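Local coordinates for protein lectin 2 (Agrocybe aegerita, PDB 4TQM) that probably binds carbohydrate as a fungal lectin, on a seven-bladed beta-propeller scaffold that includes FG-GAP-like repeats, at residues A288-N293 with S364-K369. The protein carries 1 engineered substitution. Numbering follows the deposited sequence.
Sequences ADLTGN and SYNDGK
Asn366 lays its amide against the backbone of Leu290: ND2 donates a weak, bent hydrogen bond to Leu290 O at 3.0 Å (N-H...O angle 129°). The same nitrogen lies 3.5 Å from Leu290 CD2, where the two side chains cross nearly at right angles, and it also donates to Ala351 O. With CG anti to the backbone N (chi1 -163°), the amide reaches across to Leu290 while OD1 turns back on its own loop. There OD1 takes Gly368 N at 2.7 Å, closing an Asx turn, and also accepts from Gly370 N; bonds at both ends fix the rotation of the amide. A water donates to Thr291 O (3.1 Å); its link to Gly368 O is too short to be more than doubtful. Thr291 CG2 rests 4.2 Å from Lys369 O. Behind Leu290, Asp289 OD1 accepts from Thr291 N (3.2 Å) and Gly292 N (3.0 Å), both from one face of the carboxylate, while Asp297 holds Leu290 N. Each loop follows a strand of a different four-stranded antiparallel sheet, 285-288 in one and 361-364 in the next, so this is a contact between neighbouring blades of a seven-bladed beta-propeller.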
ATOM      1  N   ALA A 288      -9.781  -5.783  -1.197  1.00 17.55           N
ATOM      2  CA  ALA A 288      -9.224  -6.555  -2.305  1.00 23.55           C
ATOM      3  C   ALA A 288     -10.321  -7.202  -3.141  1.00 22.25           C
ATOM      4  O   ALA A 288     -11.438  -7.414  -2.664  1.00 21.26           O
ATOM      5  CB  ALA A 288      -8.249  -7.606  -1.793  1.00 16.42           C
ATOM      6  N   ASP A 289      -9.993  -7.507  -4.393  1.00 20.01           N
ATOM      7  CA  ASP A 289     -10.942  -8.123  -5.314  1.00 21.84           C
ATOM      8  C   ASP A 289     -10.889  -9.642  -5.173  1.00 25.43           C
ATOM      9  O   ASP A 289      -9.939 -10.288  -5.626  1.00 22.36           O
ATOM     10  CB  ASP A 289     -10.625  -7.698  -6.751  1.00 20.42           C
ATOM     11  CG  ASP A 289     -11.596  -8.270  -7.766  1.00 19.54           C
ATOM     12  OD1 ASP A 289     -12.630  -8.843  -7.361  1.00 20.42           O
ATOM     13  OD2 ASP A 289     -11.327  -8.135  -8.978  1.00 23.39           O
ATOM     14  N   LEU A 290     -11.915 -10.208  -4.546  1.00 19.64           N
ATOM     15  CA  LEU A 290     -11.942 -11.641  -4.273  1.00 23.17           C
ATOM     16  C   LEU A 290     -12.667 -12.460  -5.341  1.00 23.54           C
ATOM     17  O   LEU A 290     -12.717 -13.688  -5.248  1.00 25.45           O
ATOM     18  CB  LEU A 290     -12.578 -11.908  -2.909  1.00 23.63           C
ATOM     19  CG  LEU A 290     -11.792 -11.465  -1.676  1.00 21.55           C
ATOM     20  CD1 LEU A 290     -12.565 -11.803  -0.426  1.00 25.78           C
ATOM     21  CD2 LEU A 290     -10.432 -12.127  -1.643  1.00 26.24           C
ATOM     22  N   THR A 291     -13.224 -11.791  -6.348  1.00 20.68           N
ATOM     23  CA  THR A 291     -14.046 -12.474  -7.347  1.00 21.36           C
ATOM     24  C   THR A 291     -13.609 -12.230  -8.788  1.00 22.45           C
ATOM     25  O   THR A 291     -14.155 -12.830  -9.715  1.00 25.92           O
ATOM     26  CB  THR A 291     -15.527 -12.069  -7.227  1.00 22.55           C
ATOM     27  OG1 THR A 291     -15.645 -10.649  -7.379  1.00 20.87           O
ATOM     28  CG2 THR A 291     -16.089 -12.484  -5.878  1.00 24.47           C
ATOM     29  N   GLY A 292     -12.638 -11.344  -8.978  1.00 22.15           N
ATOM     30  CA  GLY A 292     -12.113 -11.069 -10.303  1.00 24.20           C
ATOM     31  C   GLY A 292     -13.045 -10.280 -11.204  1.00 27.55           C
ATOM     32  O   GLY A 292     -12.962 -10.386 -12.428  1.00 27.09           O
ATOM     33  N   ASN A 293     -13.932  -9.485 -10.613  1.00 23.09           N
ATOM     34  CA  ASN A 293     -14.847  -8.670 -11.409  1.00 24.89           C
ATOM     35  C   ASN A 293     -14.437  -7.201 -11.484  1.00 24.88           C
ATOM     36  O   ASN A 293     -15.096  -6.396 -12.147  1.00 25.19           O
ATOM     37  CB  ASN A 293     -16.292  -8.807 -10.912  1.00 26.61           C
ATOM     38  CG  ASN A 293     -16.464  -8.376  -9.465  1.00 29.13           C
ATOM     39  OD1 ASN A 293     -15.545  -7.838  -8.845  1.00 27.37           O
ATOM     40  ND2 ASN A 293     -17.654  -8.606  -8.922  1.00 30.78           N
ATOM     41  N   SER A 364      -3.343 -19.209   1.862  1.00 24.83           N
ATOM     42  CA  SER A 364      -4.670 -19.764   1.624  1.00 25.60           C
ATOM     43  C   SER A 364      -5.175 -19.253   0.282  1.00 23.03           C
ATOM     44  O   SER A 364      -5.248 -18.042   0.054  1.00 23.29           O
ATOM     45  CB  SER A 364      -5.642 -19.379   2.738  1.00 25.30           C
ATOM     46  OG  SER A 364      -6.935 -19.903   2.480  1.00 26.42           O
ATOM     47  N   TYR A 365      -5.517 -20.180  -0.608  1.00 17.08           N
ATOM     48  CA  TYR A 365      -5.898 -19.815  -1.966  1.00 19.14           C
ATOM     49  C   TYR A 365      -7.397 -19.579  -2.129  1.00 23.17           C
ATOM     50  O   TYR A 365      -8.221 -20.262  -1.518  1.00 19.83           O
ATOM     51  CB  TYR A 365      -5.407 -20.870  -2.959  1.00 21.24           C
ATOM     52  CG  TYR A 365      -3.904 -21.049  -2.941  1.00 23.17           C
ATOM     53  CD1 TYR A 365      -3.066 -20.089  -3.492  1.00 20.76           C
ATOM     54  CD2 TYR A 365      -3.324 -22.175  -2.372  1.00 27.18           C
ATOM     55  CE1 TYR A 365      -1.697 -20.243  -3.479  1.00 21.90           C
ATOM     56  CE2 TYR A 365      -1.952 -22.341  -2.355  1.00 20.32           C
ATOM     57  CZ  TYR A 365      -1.142 -21.370  -2.909  1.00 23.98           C
ATOM     58  OH  TYR A 365       0.228 -21.524  -2.896  1.00 28.64           O
ATOM     59  N   ASN A 366      -7.728 -18.596  -2.961  1.00 21.82           N
ATOM     60  CA  ASN A 366      -9.106 -18.285  -3.309  1.00 24.84           C
ATOM     61  C   ASN A 366      -9.641 -19.316  -4.296  1.00 24.94           C
ATOM     62  O   ASN A 366      -8.976 -19.644  -5.279  1.00 24.93           O
ATOM     63  CB  ASN A 366      -9.171 -16.884  -3.924  1.00 20.50           C
ATOM     64  CG  ASN A 366     -10.576 -16.306  -3.935  1.00 24.79           C
ATOM     65  OD1 ASN A 366     -11.544 -16.988  -4.273  1.00 27.56           O
ATOM     66  ND2 ASN A 366     -10.691 -15.034  -3.568  1.00 18.00           N
ATOM     67  N   ASP A 367     -10.842 -19.827  -4.037  1.00 25.11           N
ATOM     68  CA  ASP A 367     -11.459 -20.805  -4.929  1.00 27.00           C
ATOM     69  C   ASP A 367     -11.929 -20.143  -6.222  1.00 29.91           C
ATOM     70  O   ASP A 367     -12.229 -20.819  -7.208  1.00 33.41           O
ATOM     71  CB  ASP A 367     -12.624 -21.522  -4.237  1.00 25.45           C
ATOM     72  CG  ASP A 367     -13.846 -20.629  -4.054  1.00 29.83           C
ATOM     73  OD1 ASP A 367     -14.971 -21.171  -4.027  1.00 31.49           O
ATOM     74  OD2 ASP A 367     -13.691 -19.395  -3.932  1.00 29.10           O
ATOM     75  N   GLY A 368     -11.985 -18.815  -6.208  1.00 28.56           N
ATOM     76  CA  GLY A 368     -12.418 -18.055  -7.364  1.00 27.01           C
ATOM     77  C   GLY A 368     -13.737 -17.356  -7.102  1.00 27.94           C
ATOM     78  O   GLY A 368     -14.249 -16.642  -7.964  1.00 32.87           O
ATOM     79  N   LYS A 369     -14.286 -17.559  -5.907  1.00 29.69           N
ATOM     80  CA  LYS A 369     -15.576 -16.977  -5.550  1.00 30.21           C
ATOM     81  C   LYS A 369     -15.560 -16.335  -4.165  1.00 30.16           C
ATOM     82  O   LYS A 369     -16.606 -15.958  -3.634  1.00 31.59           O
ATOM     83  CB  LYS A 369     -16.685 -18.030  -5.637  1.00 34.34           C
ATOM     84  CG  LYS A 369     -16.953 -18.527  -7.056  1.00 39.32           C
ATOM     85  CD  LYS A 369     -18.120 -19.505  -7.112  1.00 46.18           C
ATOM     86  CE  LYS A 369     -17.746 -20.861  -6.540  1.00 45.27           C
ATOM     87  NZ  LYS A 369     -18.854 -21.847  -6.691  1.00 45.99           N
TER
HETATM   88  O   HOH W   1     -16.010 -15.176  -8.872  1.00 28.20           O